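Local coordinates for protein M157 (Murid herpesvirus 1, PDB 2NYK) that is an MHC class I-like viral protein of mouse cytomegalovirus that serves as a ligand for Ly49 receptors of natural killer cells, at residues Arg37-Asp42 with Asp70-Phe75; Pro46-Asp51 with Pro57-Ile62; Asn84-Gln89 with Gln95-Arg100; Val110-Tyr115 with Tyr151-Asn156. The protein carries 1 engineered substitution. All blocks are in the same frame, centred on the assembly; numbering follows the deposited sequence.

Interaction 1 (Arg37-Asp42 with Asp70-Phe75)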
loop_
_atom_site.group_PDB
_atom_site.type_symbol
_atom_site.label_atom_id
_atom_site.label_comp_id
_atom_site.label_asym_id
_atom_site.label_seq_id
_atom_site.Cartn_x
_atom_site.Cartn_y
_atom_site.Cartn_z
ATOM N N ARG A 37 -8.018 2.308 10.047
ATOM C CA ARG A 37 -6.575 2.338 10.295
ATOM C C ARG A 37 -5.925 1.417 9.284
ATOM O O ARG A 37 -6.407 0.301 9.065
ATOM C CB ARG A 37 -6.260 1.815 11.706
ATOM C CG ARG A 37 -6.689 2.735 12.833
ATOM C CD ARG A 37 -6.814 1.939 14.118
ATOM N NE ARG A 37 -8.047 1.155 14.159
ATOM C CZ ARG A 37 -8.279 0.131 14.980
ATOM N NH1 ARG A 37 -7.345 -0.294 15.838
ATOM N NH2 ARG A 37 -9.457 -0.473 14.938
ATOM N N THR A 38 -4.819 1.857 8.694
ATOM C CA THR A 38 -4.138 1.058 7.678
ATOM C C THR A 38 -2.623 1.174 7.752
ATOM O O THR A 38 -2.074 2.158 8.260
ATOM C CB THR A 38 -4.548 1.434 6.223
ATOM O OG1 THR A 38 -4.104 2.760 5.929
ATOM C CG2 THR A 38 -6.044 1.345 6.017
ATOM N N ILE A 39 -1.956 0.149 7.246
ATOM C CA ILE A 39 -0.507 0.165 7.137
ATOM C C ILE A 39 -0.205 -0.233 5.709
ATOM O O ILE A 39 -0.760 -1.218 5.214
ATOM C CB ILE A 39 0.173 -0.832 8.090
ATOM C CG1 ILE A 39 -0.121 -0.508 9.560
ATOM C CG2 ILE A 39 1.724 -0.836 7.862
ATOM C CD1 ILE A 39 0.377 -1.585 10.463
ATOM N N SER A 40 0.695 0.521 5.070
ATOM C CA SER A 40 1.172 0.224 3.732
ATOM C C SER A 40 2.689 0.255 3.840
ATOM O O SER A 40 3.234 0.803 4.815
ATOM C CB SER A 40 0.716 1.318 2.757
ATOM O OG SER A 40 -0.674 1.606 2.975
ATOM N N VAL A 41 3.375 -0.298 2.843
ATOM C CA VAL A 41 4.816 -0.257 2.843
ATOM C C VAL A 41 5.239 0.157 1.462
ATOM O O VAL A 41 4.544 -0.141 0.491
ATOM C CB VAL A 41 5.475 -1.611 3.189
ATOM C CG1 VAL A 41 5.062 -2.085 4.595
ATOM C CG2 VAL A 41 5.117 -2.659 2.133
ATOM N N ASP A 42 6.374 0.836 1.403
ATOM C CA ASP A 42 6.974 1.295 0.151
ATOM C C ASP A 42 6.030 2.082 -0.733
ATOM O O ASP A 42 6.044 1.947 -1.959
ATOM C CB ASP A 42 7.626 0.125 -0.597
ATOM C CG ASP A 42 8.975 -0.207 -0.026
ATOM O OD1 ASP A 42 9.498 0.659 0.703
ATOM O OD2 ASP A 42 9.524 -1.295 -0.294
ATOM N N ASP A 70 1.442 -4.839 19.687
ATOM C CA ASP A 70 2.564 -4.541 18.787
ATOM C C ASP A 70 2.649 -3.021 18.537
ATOM O O ASP A 70 1.621 -2.334 18.564
ATOM C CB ASP A 70 2.416 -5.308 17.456
ATOM C CG ASP A 70 2.881 -6.759 17.552
ATOM O OD1 ASP A 70 3.983 -7.026 18.105
ATOM O OD2 ASP A 70 2.154 -7.640 17.048
ATOM N N ILE A 71 3.865 -2.516 18.306
ATOM C CA ILE A 71 4.085 -1.070 18.118
ATOM C C ILE A 71 3.201 -0.468 17.020
ATOM O O ILE A 71 2.604 0.582 17.221
ATOM C CB ILE A 71 5.616 -0.712 17.864
ATOM C CG1 ILE A 71 5.783 0.771 17.534
ATOM C CG2 ILE A 71 6.207 -1.512 16.732
ATOM C CD1 ILE A 71 5.524 1.664 18.726
ATOM N N GLU A 72 3.084 -1.147 15.880
ATOM C CA GLU A 72 2.267 -0.633 14.764
ATOM C C GLU A 72 0.826 -0.428 15.172
ATOM O O GLU A 72 0.251 0.620 14.891
ATOM C CB GLU A 72 2.327 -1.551 13.536
ATOM C CG GLU A 72 3.732 -1.926 13.057
ATOM C CD GLU A 72 4.313 -3.136 13.785
ATOM O OE1 GLU A 72 4.169 -3.239 15.019
ATOM O OE2 GLU A 72 4.958 -3.972 13.133
ATOM N N TYR A 73 0.256 -1.435 15.843
ATOM C CA TYR A 73 -1.132 -1.389 16.297
ATOM C C TYR A 73 -1.338 -0.263 17.292
ATOM O O TYR A 73 -2.282 0.520 17.184
ATOM C CB TYR A 73 -1.567 -2.717 16.947
ATOM C CG TYR A 73 -2.959 -2.589 17.557
ATOM C CD1 TYR A 73 -4.085 -2.967 16.838
ATOM C CD2 TYR A 73 -3.150 -2.019 18.823
ATOM C CE1 TYR A 73 -5.370 -2.810 17.370
ATOM C CE2 TYR A 73 -4.431 -1.860 19.360
ATOM C CZ TYR A 73 -5.533 -2.261 18.621
ATOM O OH TYR A 73 -6.815 -2.105 19.121
ATOM N N VAL A 74 -0.458 -0.203 18.284
ATOM C CA VAL A 74 -0.549 0.807 19.332
ATOM C C VAL A 74 -0.380 2.222 18.763
ATOM O O VAL A 74 -1.110 3.124 19.159
ATOM C CB VAL A 74 0.482 0.524 20.464
ATOM C CG1 VAL A 74 0.601 1.701 21.433
ATOM C CG2 VAL A 74 0.100 -0.762 21.221
ATOM N N PHE A 75 0.568 2.415 17.839
ATOM C CA PHE A 75 0.744 3.722 17.196
ATOM C C PHE A 75 -0.574 4.202 16.575
ATOM O O PHE A 75 -1.016 5.324 16.803
ATOM C CB PHE A 75 1.844 3.675 16.125
ATOM C CG PHE A 75 2.055 4.988 15.449
ATOM C CD1 PHE A 75 2.793 5.990 16.073
ATOM C CD2 PHE A 75 1.463 5.256 14.217
ATOM C CE1 PHE A 75 2.942 7.223 15.492
ATOM C CE2 PHE A 75 1.659 6.489 13.601
ATOM C CZ PHE A 75 2.388 7.465 14.232
HETATM O O HOH W 1 -4.708 0.040 15.883
#
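Arg37 leaves its strand with CB pointing at the helix that begins at Ile71, and its far end reaches Tyr73. CG lies anti to the carbonyl carbon (chi1 -70°), the chain bends at chi3 near CD, and beyond NE the guanidinium carries NH1 to the tyrosine. Arg37 NH1 stands 3.5 Å from Tyr73 CE1. The tyrosine lies at the edge of the guanidinium, near its plane, with the two planes 72° apart, so the groups do not stack. A water ties this end down: it accepts from Arg37 NH1 at 2.7 Å and donates to the backbone Tyr73 O at 2.8 Å, lying over one face of the tyrosine ring toward its rim. Trp50 on the next strand adds a cation-pi contact to the same arginine. This is the MHC class I-like platform, in which helices lie across one face of an antiparallel sheet; here strand 35-41 meets the first turn of helix 71-90. Two residues further on, Ile39 also points at the helix. Its CG1 branch is extended at chi2 (172°), and Ile39 CD1 meets Glu72 CB at 3.6 Å, one side chain roughly perpendicular to the other. Past CB the glutamate bends at chi2 and leads its carboxylate away from the isoleucine to helix 157-173, where Glu72 OE2 takes a hydrogen bond from Trp164 NE1 and forms a salt bridge with Arg163 NE.

Interaction 2 (Pro46-Asp51 with Pro57-Ile62)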
loop_
_atom_site.group_PDB
_atom_site.type_symbol
_atom_site.label_atom_id
_atom_site.label_comp_id
_atom_site.label_asym_id
_atom_site.label_seq_id
_atom_site.Cartn_x
_atom_site.Cartn_y
_atom_site.Cartn_z
ATOM N N PRO A 46 -2.393 -0.667 0.917
ATOM C CA PRO A 46 -2.329 -1.167 2.270
ATOM C C PRO A 46 -2.197 -2.679 2.357
ATOM O O PRO A 46 -2.800 -3.429 1.577
ATOM C CB PRO A 46 -3.657 -0.718 2.885
ATOM C CG PRO A 46 -4.017 0.546 2.085
ATOM C CD PRO A 46 -3.623 0.120 0.676
ATOM N N VAL A 47 -1.409 -3.110 3.321
ATOM C CA VAL A 47 -1.225 -4.555 3.558
ATOM C C VAL A 47 -1.847 -4.995 4.901
ATOM O O VAL A 47 -1.916 -6.197 5.218
ATOM C CB VAL A 47 0.264 -4.949 3.468
ATOM C CG1 VAL A 47 0.756 -4.807 2.011
ATOM C CG2 VAL A 47 1.100 -4.128 4.415
ATOM N N VAL A 48 -2.305 -4.008 5.672
ATOM C CA VAL A 48 -3.022 -4.242 6.942
ATOM C C VAL A 48 -4.122 -3.201 7.060
ATOM O O VAL A 48 -3.853 -1.989 6.949
ATOM C CB VAL A 48 -2.084 -4.107 8.195
ATOM C CG1 VAL A 48 -2.892 -4.421 9.499
ATOM C CG2 VAL A 48 -0.892 -5.039 8.100
ATOM N N VAL A 49 -5.363 -3.658 7.266
ATOM C CA VAL A 49 -6.531 -2.770 7.318
ATOM C C VAL A 49 -7.411 -3.086 8.543
ATOM O O VAL A 49 -7.817 -4.235 8.718
ATOM C CB VAL A 49 -7.414 -2.891 6.041
ATOM C CG1 VAL A 49 -8.666 -2.013 6.160
ATOM C CG2 VAL A 49 -6.616 -2.500 4.772
ATOM N N TRP A 50 -7.682 -2.069 9.369
ATOM C CA TRP A 50 -8.651 -2.174 10.473
ATOM C C TRP A 50 -9.862 -1.342 10.111
ATOM O O TRP A 50 -9.794 -0.111 10.124
ATOM C CB TRP A 50 -8.088 -1.600 11.771
ATOM C CG TRP A 50 -7.185 -2.466 12.542
ATOM C CD1 TRP A 50 -7.546 -3.355 13.508
ATOM C CD2 TRP A 50 -5.747 -2.488 12.486
ATOM N NE1 TRP A 50 -6.435 -3.952 14.033
ATOM C CE2 TRP A 50 -5.314 -3.440 13.427
ATOM C CE3 TRP A 50 -4.787 -1.814 11.709
ATOM C CZ2 TRP A 50 -3.952 -3.745 13.619
ATOM C CZ3 TRP A 50 -3.439 -2.100 11.916
ATOM C CH2 TRP A 50 -3.034 -3.064 12.856
ATOM N N ASP A 51 -10.961 -2.019 9.791
ATOM C CA ASP A 51 -12.251 -1.381 9.513
ATOM C C ASP A 51 -13.161 -1.294 10.734
ATOM O O ASP A 51 -13.077 -2.114 11.649
ATOM C CB ASP A 51 -12.976 -2.123 8.382
ATOM C CG ASP A 51 -12.503 -1.687 7.011
ATOM O OD1 ASP A 51 -12.494 -0.460 6.760
ATOM O OD2 ASP A 51 -12.141 -2.555 6.183
ATOM N N PRO A 57 -7.988 -7.076 12.294
ATOM C CA PRO A 57 -7.584 -6.468 11.026
ATOM C C PRO A 57 -7.439 -7.507 9.924
ATOM O O PRO A 57 -7.170 -8.671 10.194
ATOM C CB PRO A 57 -6.191 -5.881 11.344
ATOM C CG PRO A 57 -5.659 -6.795 12.401
ATOM C CD PRO A 57 -6.851 -7.202 13.231
ATOM N N LYS A 58 -7.618 -7.085 8.684
ATOM C CA LYS A 58 -7.196 -7.899 7.559
ATOM C C LYS A 58 -5.688 -7.703 7.422
ATOM O O LYS A 58 -5.219 -6.577 7.325
ATOM C CB LYS A 58 -7.939 -7.491 6.292
ATOM C CG LYS A 58 -9.411 -7.917 6.324
ATOM C CD LYS A 58 -10.281 -7.014 5.441
ATOM C CE LYS A 58 -10.685 -5.740 6.172
ATOM N NZ LYS A 58 -11.607 -4.920 5.331
ATOM N N ILE A 59 -4.948 -8.801 7.492
ATOM C CA ILE A 59 -3.493 -8.768 7.460
ATOM C C ILE A 59 -3.059 -9.609 6.274
ATOM O O ILE A 59 -3.527 -10.737 6.114
ATOM C CB ILE A 59 -2.872 -9.337 8.767
ATOM C CG1 ILE A 59 -3.306 -8.506 9.999
ATOM C CG2 ILE A 59 -1.342 -9.403 8.667
ATOM C CD1 ILE A 59 -2.833 -9.076 11.352
ATOM N N CYS A 60 -2.206 -9.049 5.419
ATOM C CA CYS A 60 -1.687 -9.796 4.268
ATOM C C CYS A 60 -1.030 -11.111 4.718
ATOM O O CYS A 60 -0.375 -11.160 5.752
ATOM C CB CYS A 60 -0.740 -8.932 3.419
ATOM S SG CYS A 60 1.032 -9.048 3.730
ATOM N N LYS A 61 -1.223 -12.163 3.933
ATOM C CA LYS A 61 -0.749 -13.507 4.289
ATOM C C LYS A 61 0.742 -13.582 4.561
ATOM O O LYS A 61 1.169 -14.445 5.304
ATOM C CB LYS A 61 -1.124 -14.537 3.197
ATOM C CG LYS A 61 -2.624 -14.673 2.943
ATOM C CD LYS A 61 -3.392 -15.146 4.174
ATOM C CE LYS A 61 -4.899 -15.234 3.917
ATOM N NZ LYS A 61 -5.232 -15.953 2.631
ATOM N N ILE A 62 1.539 -12.724 3.917
ATOM C CA ILE A 62 2.987 -12.759 4.142
ATOM C C ILE A 62 3.423 -11.661 5.111
ATOM O O ILE A 62 4.619 -11.377 5.249
ATOM C CB ILE A 62 3.800 -12.657 2.814
ATOM C CG1 ILE A 62 3.486 -11.342 2.080
ATOM C CG2 ILE A 62 3.539 -13.887 1.922
ATOM C CD1 ILE A 62 4.299 -11.139 0.811
#
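Val47-Asp51 and Pro57-Cys60 run antiparallel, their end-to-end directions 159° apart, as the two arms of a beta hairpin at one edge of the platform sheet. Val49 and Lys58 form a hydrogen-bonded pair: Val49 N gives to Lys58 O and Lys58 N gives to Val49 O, each at 2.9 Å. Val48 faces Ile59 in a non-hydrogen-bonded pair, with a CA-H...O contact from Val48 CA to Lys58 O. One more bond follows, from Cys60 N to Val47 O, where the backbone turns a corner at Val47. Against strand 35-41, Val47 and Val48 share Ile39 in a classic beta bulge.

On the face that carries Val48 and Ile59, Val48 CG1, set anti to its own N by chi1 of -178°, touches both Pro57 CB and Ile59 CG1 at 4.1 Å. Pro57 lies flat against Trp50 in a CH-pi contact: Pro57 CB sits 3.3 Å from the centroid of the five-membered ring of Trp50, only 12° off the normal. The indole also touches Val66. Cys60, disulfide-linked to Cys63, sets its CB 4.1 Å from Val47 CB. On the other face Lys58 folds back past Val49, its chain bent at chi3, and ends in a salt bridge, Lys58 NZ meeting Asp51 OD2 at 2.6 Å, nearly in line with the carboxylate C-O bond.

Interaction 3 (Asn84-Gln89 with Gln95-Arg100)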
loop_
_atom_site.group_PDB
_atom_site.type_symbol
_atom_site.label_atom_id
_atom_site.label_comp_id
_atom_site.label_asym_id
_atom_site.label_seq_id
_atom_site.Cartn_x
_atom_site.Cartn_y
_atom_site.Cartn_z
ATOM N N ASN A 84 -10.127 11.363 17.531
ATOM C CA ASN A 84 -11.446 11.377 18.185
ATOM C C ASN A 84 -11.573 12.557 19.124
ATOM O O ASN A 84 -12.596 13.233 19.137
ATOM C CB ASN A 84 -11.678 10.108 19.004
ATOM C CG ASN A 84 -11.850 8.882 18.144
ATOM O OD1 ASN A 84 -12.587 8.894 17.160
ATOM N ND2 ASN A 84 -11.188 7.796 18.528
ATOM N N ASN A 85 -10.525 12.782 19.915
ATOM C CA ASN A 85 -10.454 13.923 20.820
ATOM C C ASN A 85 -10.532 15.251 20.096
ATOM O O ASN A 85 -11.252 16.142 20.531
ATOM C CB ASN A 85 -9.179 13.878 21.663
ATOM C CG ASN A 85 -9.343 13.048 22.916
ATOM O OD1 ASN A 85 -9.860 11.916 22.871
ATOM N ND2 ASN A 85 -8.896 13.604 24.050
ATOM N N LEU A 86 -9.794 15.374 18.995
ATOM C CA LEU A 86 -9.790 16.594 18.199
ATOM C C LEU A 86 -11.172 16.934 17.651
ATOM O O LEU A 86 -11.574 18.099 17.655
ATOM C CB LEU A 86 -8.777 16.497 17.055
ATOM C CG LEU A 86 -7.296 16.615 17.448
ATOM C CD1 LEU A 86 -6.403 16.107 16.296
ATOM C CD2 LEU A 86 -6.945 18.064 17.871
ATOM N N LEU A 87 -11.889 15.914 17.179
ATOM C CA LEU A 87 -13.248 16.098 16.682
ATOM C C LEU A 87 -14.170 16.560 17.808
ATOM O O LEU A 87 -14.757 17.650 17.722
ATOM C CB LEU A 87 -13.783 14.822 16.023
ATOM C CG LEU A 87 -13.293 14.458 14.616
ATOM C CD1 LEU A 87 -14.050 13.252 14.123
ATOM C CD2 LEU A 87 -13.472 15.605 13.637
ATOM N N THR A 88 -14.260 15.736 18.864
ATOM C CA THR A 88 -15.087 16.023 20.046
ATOM C C THR A 88 -14.736 17.364 20.704
ATOM O O THR A 88 -15.631 18.156 21.021
ATOM C CB THR A 88 -14.998 14.877 21.090
ATOM O OG1 THR A 88 -15.281 13.624 20.448
ATOM C CG2 THR A 88 -15.991 15.090 22.229
ATOM N N GLN A 89 -13.440 17.618 20.885
ATOM C CA GLN A 89 -12.976 18.833 21.547
ATOM C C GLN A 89 -13.211 20.103 20.730
ATOM O O GLN A 89 -13.948 20.986 21.188
ATOM C CB GLN A 89 -11.503 18.713 21.953
ATOM N N GLN A 95 -16.407 17.098 9.205
ATOM C CA GLN A 95 -17.106 15.846 9.458
ATOM C C GLN A 95 -16.134 14.679 9.561
ATOM O O GLN A 95 -16.516 13.583 9.975
ATOM C CB GLN A 95 -18.132 15.577 8.354
ATOM C CG GLN A 95 -19.354 16.484 8.420
ATOM C CD GLN A 95 -20.080 16.388 9.757
ATOM O OE1 GLN A 95 -20.597 15.327 10.130
ATOM N NE2 GLN A 95 -20.108 17.496 10.491
ATOM N N ARG A 96 -14.878 14.921 9.184
ATOM C CA ARG A 96 -13.859 13.883 9.229
ATOM C C ARG A 96 -12.443 14.427 9.388
ATOM O O ARG A 96 -12.151 15.577 9.059
ATOM C CB ARG A 96 -13.953 12.974 7.996
ATOM C CG ARG A 96 -13.848 13.708 6.675
ATOM C CD ARG A 96 -14.723 13.044 5.589
ATOM N NE ARG A 96 -14.545 11.588 5.521
ATOM C CZ ARG A 96 -13.410 10.977 5.175
ATOM N NH1 ARG A 96 -12.326 11.686 4.875
ATOM N NH2 ARG A 96 -13.357 9.649 5.139
ATOM N N ILE A 97 -11.560 13.578 9.896
ATOM C CA ILE A 97 -10.150 13.940 10.020
ATOM C C ILE A 97 -9.285 12.718 9.707
ATOM O O ILE A 97 -9.599 11.596 10.105
ATOM C CB ILE A 97 -9.814 14.496 11.423
ATOM C CG1 ILE A 97 -8.355 14.955 11.495
ATOM C CG2 ILE A 97 -10.112 13.450 12.505
ATOM C CD1 ILE A 97 -8.024 15.748 12.731
ATOM N N CYS A 98 -8.209 12.956 8.979
ATOM C CA CYS A 98 -7.285 11.897 8.652
ATOM C C CYS A 98 -5.862 12.328 8.989
ATOM O O CYS A 98 -5.499 13.497 8.822
ATOM C CB CYS A 98 -7.431 11.533 7.178
ATOM S SG CYS A 98 -6.353 10.199 6.654
ATOM N N VAL A 99 -5.069 11.375 9.483
ATOM C CA VAL A 99 -3.643 11.599 9.710
ATOM C C VAL A 99 -2.856 10.513 8.982
ATOM O O VAL A 99 -3.269 9.355 8.974
ATOM C CB VAL A 99 -3.280 11.668 11.219
ATOM C CG1 VAL A 99 -3.630 10.336 11.962
ATOM C CG2 VAL A 99 -1.812 12.023 11.420
ATOM N N ARG A 100 -1.735 10.897 8.369
ATOM C CA ARG A 100 -0.870 9.952 7.669
ATOM C C ARG A 100 0.607 10.182 7.988
ATOM O O ARG A 100 1.114 11.276 7.777
ATOM C CB ARG A 100 -1.079 10.080 6.153
ATOM C CG ARG A 100 -0.270 9.083 5.301
ATOM C CD ARG A 100 -0.484 9.414 3.792
ATOM N NE ARG A 100 0.318 8.563 2.899
ATOM C CZ ARG A 100 0.067 7.272 2.644
ATOM N NH1 ARG A 100 -0.959 6.650 3.215
ATOM N NH2 ARG A 100 0.850 6.586 1.822
#
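A small apolar contact packs helix 71-90, close to its C-terminal end, onto the first residues of strand 96-106, with Ile97 of the strand set against Leu86 and Leu87 of the helix. The two branches of Ile97 divide the work. Chi1 of -176° turns CG1 anti to the backbone N, and an extended chi2 carries the longer arm outward until Ile97 CD1 meets Leu86 CD1 at 3.9 Å. The short branch turns instead to Leu87: Ile97 CG2 lies 3.9 Å from Leu87 CG and 4.1 Å from Leu87 CD2, and here the two side chains run alongside each other, pointing opposite ways. Ile97 also touches Leu83, one helical turn before Leu87, and Thr118 of the neighbouring strand.

Within the helix, Thr88 OG1 bonds back to Asn84 O at 3.0 Å, and that oxygen also accepts from Thr88 N, the two donors arriving from opposite faces of the carbonyl plane. Leu87 O, meanwhile, is bonded by Arg31 NH2. A helix lying across one face of an antiparallel sheet, as here, is the platform arrangement of the MHC class I fold.

Interaction 4 (Val110-Tyr115 with Tyr151-Asn156)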
loop_
_atom_site.group_PDB
_atom_site.type_symbol
_atom_site.label_atom_id
_atom_site.label_comp_id
_atom_site.label_asym_id
_atom_site.label_seq_id
_atom_site.Cartn_x
_atom_site.Cartn_y
_atom_site.Cartn_z
ATOM N N VAL A 110 14.880 7.351 10.994
ATOM C CA VAL A 110 13.575 7.494 10.390
ATOM C C VAL A 110 13.338 8.949 10.083
ATOM O O VAL A 110 13.660 9.819 10.892
ATOM C CB VAL A 110 12.449 6.983 11.315
ATOM C CG1 VAL A 110 11.107 7.096 10.632
ATOM C CG2 VAL A 110 12.691 5.537 11.658
ATOM N N ILE A 111 12.781 9.183 8.901
ATOM C CA ILE A 111 12.304 10.489 8.479
ATOM C C ILE A 111 10.839 10.320 8.087
ATOM O O ILE A 111 10.528 9.533 7.200
ATOM C CB ILE A 111 13.135 11.001 7.275
ATOM C CG1 ILE A 111 14.632 10.957 7.628
ATOM C CG2 ILE A 111 12.721 12.415 6.910
ATOM C CD1 ILE A 111 15.581 11.264 6.484
ATOM N N CYS A 112 9.942 11.015 8.778
ATOM C CA CYS A 112 8.513 10.920 8.462
ATOM C C CYS A 112 7.958 12.244 8.001
ATOM O O CYS A 112 8.286 13.297 8.551
ATOM C CB CYS A 112 7.670 10.422 9.654
ATOM S SG CYS A 112 8.158 8.841 10.406
ATOM N N ASP A 113 7.105 12.185 6.985
ATOM C CA ASP A 113 6.314 13.338 6.587
ATOM C C ASP A 113 4.970 13.056 7.193
ATOM O O ASP A 113 4.447 11.954 7.059
ATOM C CB ASP A 113 6.211 13.450 5.077
ATOM C CG ASP A 113 7.572 13.643 4.401
ATOM O OD1 ASP A 113 8.426 14.389 4.917
ATOM O OD2 ASP A 113 7.779 13.032 3.334
ATOM N N VAL A 114 4.428 14.028 7.902
ATOM C CA VAL A 114 3.178 13.825 8.619
ATOM C C VAL A 114 2.062 14.695 8.024
ATOM O O VAL A 114 2.202 15.912 7.949
ATOM C CB VAL A 114 3.358 14.141 10.117
ATOM C CG1 VAL A 114 2.063 13.859 10.881
ATOM C CG2 VAL A 114 4.556 13.337 10.692
ATOM N N TYR A 115 0.954 14.068 7.615
ATOM C CA TYR A 115 -0.130 14.795 6.964
ATOM C C TYR A 115 -1.396 14.699 7.782
ATOM O O TYR A 115 -1.767 13.610 8.230
ATOM C CB TYR A 115 -0.389 14.221 5.572
ATOM C CG TYR A 115 0.831 14.190 4.701
ATOM C CD1 TYR A 115 1.210 15.317 3.974
ATOM C CD2 TYR A 115 1.615 13.041 4.601
ATOM C CE1 TYR A 115 2.351 15.303 3.151
ATOM C CE2 TYR A 115 2.767 13.018 3.774
ATOM C CZ TYR A 115 3.124 14.160 3.065
ATOM O OH TYR A 115 4.243 14.162 2.242
ATOM N N TYR A 151 8.661 10.410 17.067
ATOM C CA TYR A 151 9.516 9.937 18.164
ATOM C C TYR A 151 9.251 8.454 18.487
ATOM O O TYR A 151 10.182 7.670 18.560
ATOM C CB TYR A 151 9.348 10.826 19.416
ATOM C CG TYR A 151 9.853 10.164 20.685
ATOM C CD1 TYR A 151 11.224 10.124 20.985
ATOM C CD2 TYR A 151 8.963 9.544 21.563
ATOM C CE1 TYR A 151 11.693 9.497 22.153
ATOM C CE2 TYR A 151 9.422 8.907 22.723
ATOM C CZ TYR A 151 10.781 8.889 23.011
ATOM O OH TYR A 151 11.209 8.258 24.167
ATOM N N MET A 152 7.978 8.091 18.653
ATOM C CA MET A 152 7.561 6.716 18.919
ATOM C C MET A 152 8.013 5.748 17.835
ATOM O O MET A 152 8.480 4.652 18.125
ATOM C CB MET A 152 6.047 6.628 19.118
ATOM C CG MET A 152 5.527 5.182 19.346
ATOM S SD MET A 152 3.810 5.023 19.933
ATOM C CE MET A 152 4.031 4.840 21.689
ATOM N N ILE A 153 7.838 6.135 16.576
ATOM C CA ILE A 153 8.329 5.326 15.469
ATOM C C ILE A 153 9.867 5.205 15.525
ATOM O O ILE A 153 10.418 4.101 15.460
ATOM C CB ILE A 153 7.842 5.920 14.120
ATOM C CG1 ILE A 153 6.304 5.824 14.034
ATOM C CG2 ILE A 153 8.521 5.188 12.943
ATOM C CD1 ILE A 153 5.736 6.751 13.024
ATOM N N LYS A 154 10.544 6.348 15.648
ATOM C CA LYS A 154 11.996 6.406 15.748
ATOM C C LYS A 154 12.515 5.482 16.853
ATOM O O LYS A 154 13.448 4.701 16.638
ATOM C CB LYS A 154 12.449 7.852 16.008
ATOM C CG LYS A 154 13.956 8.003 16.281
ATOM C CD LYS A 154 14.787 7.498 15.094
ATOM C CE LYS A 154 16.277 7.387 15.461
ATOM N NZ LYS A 154 16.909 8.743 15.544
ATOM N N SER A 155 11.887 5.551 18.023
ATOM C CA SER A 155 12.303 4.759 19.176
ATOM C C SER A 155 12.161 3.252 18.990
ATOM O O SER A 155 12.695 2.486 19.781
ATOM C CB SER A 155 11.520 5.191 20.404
ATOM O OG SER A 155 11.626 6.588 20.570
ATOM N N ASN A 156 11.437 2.835 17.953
ATOM C CA ASN A 156 11.147 1.424 17.747
ATOM C C ASN A 156 11.564 0.941 16.365
ATOM O O ASN A 156 11.092 -0.083 15.897
ATOM C CB ASN A 156 9.655 1.165 17.996
ATOM C CG ASN A 156 9.257 1.455 19.432
ATOM O OD1 ASN A 156 9.585 0.689 20.332
ATOM N ND2 ASN A 156 8.593 2.591 19.657
#
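Chi1 of -65° in Ile153 sets CG1 anti to the carbonyl carbon and CG2 anti to the backbone N; this points CG2 at Val110 and, with chi2 extended, brings CD1 to Cys112. Ile153 CG2 meets Val110 CG1 at 4.0 Å; that CG1 is itself anti to the valine N (chi1 -178°). At the end of the longer arm, Ile153 CD1 comes to within 4.1 Å of Cys112 SG. The sulfur is disulfide-bonded to Cys103 on the adjacent strand, so the isoleucine rests on a cross-link between two neighbouring strands of the sheet. Here the short helix 148-154 sits on strand 109-118 of the MHC class I-like platform, and Ile153 goes on to touch Phe105 of the neighbouring strand 96-106 and Phe75 of helix 71-90. Lys154 flanks the contact with its aliphatic part: the chain bends at chi2 and passes Val110, Lys154 CD lying 4.1 Å from Val110 N. In residues 155-156 the polar side chains turn back on the preceding backbone. Ser155 OG bonds to Tyr151 O at 2.7 Å from above the carbonyl plane, and the same oxygen accepts from Ser155 N. Asn156 ND2 gives a hydrogen bond to Met152 O at 2.6 Å, with an N-H...O angle of 149°.

How the interactions relate
All four contacts belong to one antiparallel sheet. Interactions 1, 3 and 4 are buried and set a helix on it, whereas interaction 2 joins strand to strand at the partly buried edge. Interactions 1 and 3 share helix 71-90, near opposite ends, with centres about 18 Å apart. Arg37 O and Trp50 N, 2.7 Å apart, join interactions 1 and 2; along the chain, interaction 2 is nested inside the loop closed by interaction 1. Phe75 CZ against Ile153 CD1 joins interactions 1 and 4, and strands 96-106 and 109-118 link 3 and 4. Chemistry follows place: backbone bonds and a salt bridge at the edge, apolar contacts in interaction 3, an isoleucine on valine and a disulfide-bonded cysteine in interaction 4, a water-bridged arginine in interaction 1.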